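Local coordinates for Alr1585 protein (Nostoc sp., PDB 5C2I) that is a haem-containing dye-decolorizing (DyP-type) peroxidase, which probably uses hydrogen peroxide to oxidise dyes and related aromatic substrates, at residues Tyr256-Gln261 with Val367-Asn372. The protein carries 1 engineered substitution. Sequence-based numbering, arbitrary orientation.
With HEM (protoporphyrin IX containing Fe), chain E.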
loop_
_atom_site.group_PDB
_atom_site.type_symbol
_atom_site.label_atom_id
_atom_site.label_comp_id
_atom_site.label_asym_id
_atom_site.label_seq_id
_atom_site.Cartn_x
_atom_site.Cartn_y
_atom_site.Cartn_z
ATOM N N TYR A 256 -14.982 2.635 -32.016
ATOM C CA TYR A 256 -15.300 2.715 -30.577
ATOM C C TYR A 256 -16.527 1.856 -30.322
ATOM O O TYR A 256 -17.549 2.059 -30.977
ATOM C CB TYR A 256 -15.576 4.177 -30.168
ATOM C CG TYR A 256 -15.668 4.411 -28.680
ATOM C CD1 TYR A 256 -16.694 3.815 -27.890
ATOM C CD2 TYR A 256 -14.765 5.195 -28.045
ATOM C CE1 TYR A 256 -16.741 4.008 -26.528
ATOM C CE2 TYR A 256 -14.836 5.433 -26.680
ATOM C CZ TYR A 256 -15.800 4.826 -25.922
ATOM O OH TYR A 256 -15.852 5.065 -24.583
ATOM N N ARG A 257 -16.411 0.894 -29.396
ATOM C CA ARG A 257 -17.502 -0.009 -29.033
ATOM C C ARG A 257 -17.495 -0.236 -27.551
ATOM O O ARG A 257 -16.439 -0.586 -26.985
ATOM C CB ARG A 257 -17.377 -1.340 -29.765
ATOM C CG ARG A 257 -17.609 -1.217 -31.287
ATOM C CD ARG A 257 -17.136 -2.421 -32.074
ATOM N NE ARG A 257 -17.877 -3.660 -31.854
ATOM C CZ ARG A 257 -19.071 -3.954 -32.379
ATOM N NH1 ARG A 257 -19.775 -3.079 -33.102
ATOM N NH2 ARG A 257 -19.591 -5.143 -32.145
ATOM N N LYS A 258 -18.658 -0.016 -26.907
ATOM C CA LYS A 258 -18.785 -0.295 -25.493
ATOM C C LYS A 258 -19.229 -1.753 -25.313
ATOM O O LYS A 258 -20.318 -2.120 -25.769
ATOM C CB LYS A 258 -19.751 0.654 -24.833
ATOM C CG LYS A 258 -19.920 0.394 -23.345
ATOM C CD LYS A 258 -20.756 1.485 -22.653
ATOM C CE LYS A 258 -20.773 1.303 -21.135
ATOM N NZ LYS A 258 -21.479 2.381 -20.395
ATOM N N LEU A 259 -18.358 -2.571 -24.738
ATOM C CA LEU A 259 -18.589 -4.028 -24.685
ATOM C C LEU A 259 -18.738 -4.454 -23.224
ATOM O O LEU A 259 -17.763 -4.552 -22.487
ATOM C CB LEU A 259 -17.424 -4.750 -25.384
ATOM C CG LEU A 259 -17.162 -4.401 -26.841
ATOM C CD1 LEU A 259 -16.014 -5.241 -27.424
ATOM C CD2 LEU A 259 -18.420 -4.571 -27.671
ATOM N N GLU A 260 -19.970 -4.746 -22.846
ATOM C CA GLU A 260 -20.294 -5.180 -21.499
ATOM C C GLU A 260 -19.912 -6.634 -21.282
ATOM O O GLU A 260 -20.185 -7.482 -22.142
ATOM C CB GLU A 260 -21.778 -5.028 -21.242
ATOM C CG GLU A 260 -22.206 -5.367 -19.826
ATOM C CD GLU A 260 -23.664 -5.121 -19.614
ATOM O OE1 GLU A 260 -24.444 -5.926 -20.160
ATOM O OE2 GLU A 260 -24.030 -4.119 -18.973
ATOM N N GLN A 261 -19.289 -6.913 -20.131
ATOM C CA GLN A 261 -18.783 -8.237 -19.839
ATOM C C GLN A 261 -19.453 -8.831 -18.622
ATOM O O GLN A 261 -19.355 -8.279 -17.546
ATOM C CB GLN A 261 -17.260 -8.185 -19.603
ATOM C CG GLN A 261 -16.452 -7.783 -20.807
ATOM C CD GLN A 261 -14.988 -7.589 -20.471
ATOM O OE1 GLN A 261 -14.509 -6.464 -20.311
ATOM N NE2 GLN A 261 -14.264 -8.701 -20.345
ATOM N N VAL A 367 -9.711 0.538 -22.951
ATOM C CA VAL A 367 -9.613 0.787 -21.507
ATOM C C VAL A 367 -10.843 0.184 -20.865
ATOM O O VAL A 367 -11.820 -0.145 -21.566
ATOM C CB VAL A 367 -9.518 2.272 -21.131
ATOM C CG1 VAL A 367 -8.229 2.882 -21.649
ATOM C CG2 VAL A 367 -10.691 3.049 -21.675
ATOM N N SER A 368 -10.837 0.088 -19.553
ATOM C CA SER A 368 -11.966 -0.541 -18.855
ATOM C C SER A 368 -12.980 0.488 -18.337
ATOM O O SER A 368 -12.651 1.641 -18.114
ATOM C CB SER A 368 -11.415 -1.378 -17.695
ATOM O OG SER A 368 -10.817 -2.548 -18.249
ATOM N N TYR A 369 -14.196 0.016 -18.122
ATOM C CA TYR A 369 -15.233 0.759 -17.385
ATOM C C TYR A 369 -15.932 -0.116 -16.360
ATOM O O TYR A 369 -15.861 -1.351 -16.395
ATOM C CB TYR A 369 -16.278 1.331 -18.339
ATOM C CG TYR A 369 -17.283 0.356 -18.910
ATOM C CD1 TYR A 369 -17.033 -0.336 -20.097
ATOM C CD2 TYR A 369 -18.526 0.169 -18.298
ATOM C CE1 TYR A 369 -17.980 -1.198 -20.629
ATOM C CE2 TYR A 369 -19.473 -0.705 -18.806
ATOM C CZ TYR A 369 -19.185 -1.402 -19.966
ATOM O OH TYR A 369 -20.129 -2.230 -20.502
ATOM N N GLY A 370 -16.598 0.535 -15.417
ATOM C CA GLY A 370 -17.361 -0.145 -14.400
ATOM C C GLY A 370 -16.537 -0.534 -13.185
ATOM O O GLY A 370 -15.754 0.238 -12.716
ATOM N N GLU A 371 -16.756 -1.744 -12.671
ATOM C CA GLU A 371 -16.146 -2.228 -11.436
ATOM C C GLU A 371 -14.627 -2.176 -11.520
ATOM O O GLU A 371 -14.046 -2.700 -12.481
ATOM C CB GLU A 371 -16.567 -3.698 -11.210
ATOM C CG GLU A 371 -15.928 -4.327 -9.991
ATOM C CD GLU A 371 -16.288 -3.549 -8.752
ATOM O OE1 GLU A 371 -17.488 -3.601 -8.408
ATOM O OE2 GLU A 371 -15.401 -2.821 -8.194
ATOM N N ASN A 372 -13.978 -1.522 -10.562
ATOM C CA ASN A 372 -12.529 -1.411 -10.585
ATOM C C ASN A 372 -11.777 -2.402 -9.686
ATOM O O ASN A 372 -10.543 -2.499 -9.745
ATOM C CB ASN A 372 -12.100 0.041 -10.311
ATOM C CG ASN A 372 -12.155 0.435 -8.850
ATOM O OD1 ASN A 372 -11.121 0.709 -8.287
ATOM N ND2 ASN A 372 -13.324 0.533 -8.262
HETATM C CHA HEM E . -6.165 -10.194 -27.962
HETATM C CHB HEM E . -9.642 -9.995 -24.625
HETATM C CHC HEM E . -12.587 -7.907 -27.849
HETATM C CHD HEM E . -9.173 -8.358 -31.213
HETATM C C1A HEM E . -6.863 -10.342 -26.774
HETATM C C2A HEM E . -6.352 -10.962 -25.595
HETATM C C3A HEM E . -7.329 -10.903 -24.664
HETATM C C4A HEM E . -8.423 -10.231 -25.254
HETATM C CMA HEM E . -7.280 -11.389 -23.241
HETATM C CAA HEM E . -4.963 -11.581 -25.390
HETATM C CBA HEM E . -3.834 -10.661 -24.921
HETATM C CGA HEM E . -3.623 -9.583 -25.949
HETATM O O1A HEM E . -2.904 -9.767 -26.974
HETATM O O2A HEM E . -4.180 -8.498 -25.775
HETATM C C1B HEM E . -10.726 -9.359 -25.228
HETATM C C2B HEM E . -11.956 -9.048 -24.550
HETATM C C3B HEM E . -12.751 -8.439 -25.416
HETATM C C4B HEM E . -12.016 -8.431 -26.683
HETATM C CMB HEM E . -12.234 -9.338 -23.117
HETATM C CAB HEM E . -14.099 -7.836 -25.262
HETATM C CBB HEM E . -14.596 -7.398 -24.092
HETATM C C1C HEM E . -11.930 -7.888 -29.091
HETATM C C2C HEM E . -12.489 -7.528 -30.300
HETATM C C3C HEM E . -11.519 -7.682 -31.256
HETATM C C4C HEM E . -10.362 -8.115 -30.598
HETATM C CMC HEM E . -13.870 -7.000 -30.555
HETATM C CAC HEM E . -11.595 -7.488 -32.704
HETATM C CBC HEM E . -12.633 -7.626 -33.492
HETATM C C1D HEM E . -8.048 -8.793 -30.514
HETATM C C2D HEM E . -6.765 -8.963 -31.187
HETATM C C3D HEM E . -5.940 -9.514 -30.308
HETATM C C4D HEM E . -6.738 -9.627 -29.068
HETATM C CMD HEM E . -6.408 -8.617 -32.624
HETATM C CAD HEM E . -4.491 -9.839 -30.533
HETATM C CBD HEM E . -4.265 -11.220 -31.159
HETATM C CGD HEM E . -2.804 -11.433 -31.384
HETATM O O1D HEM E . -2.317 -12.444 -30.884
HETATM O O2D HEM E . -2.082 -10.626 -32.064
HETATM N NA HEM E . -8.159 -9.967 -26.577
HETATM N NB HEM E . -10.851 -9.045 -26.479
HETATM N NC HEM E . -10.659 -8.342 -29.283
HETATM N ND HEM E . -8.018 -9.273 -29.269
HETATM FE FE HEM E . -9.402 -9.191 -27.929
HETATM O O HOH W 1 -22.483 -1.878 -19.432
HETATM O O HOH W 2 -12.398 -5.149 -19.224
HETATM O O HOH W 3 -8.896 -6.976 -27.376
#
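The ring of Tyr369 lies under the extended side chain of Lys258, whose CE sits over one face, 3.5 Å from the ring centroid, in a CH-pi contact. With CG anti to the backbone N (chi1 180°), the lysine crosses the tyrosine at about a right angle and carries NZ to an off-centre cation-pi position, 4.4 Å from the centroid. Lysine suits this place because its methylenes cover an aromatic face while its ammonium group reaches salt bridges with Glu141 and Glu183. Tyrosine offers both that flat face and a hydroxyl, and Tyr369 OH packs 3.3 Å from Glu260 CB. A water in the plane of the ring lies 2.6 Å from Tyr369 OH and donates to Glu260 OE2 at 2.8 Å. Glutamate suits its place by having two oxygens: OE2 also accepts a hydrogen bond from Gly381 N, and OE1 one from Asn449 ND2. A second water joins Gln261 OE1 to Ser368 OG, close to where Leu259 CD1 packs 3.9 Å from HEM CAB. Without the ring, as with an alanine at Tyr369, the lysine methylenes would probably lose the surface they lie on and the first water its phenol partner. Strands 250-261 and 363-369 both pair with 383-390 in the C-terminal ferredoxin-like domain; with no direct hydrogen bond between these segments, their link depends on the tyrosine ring and ordered waters.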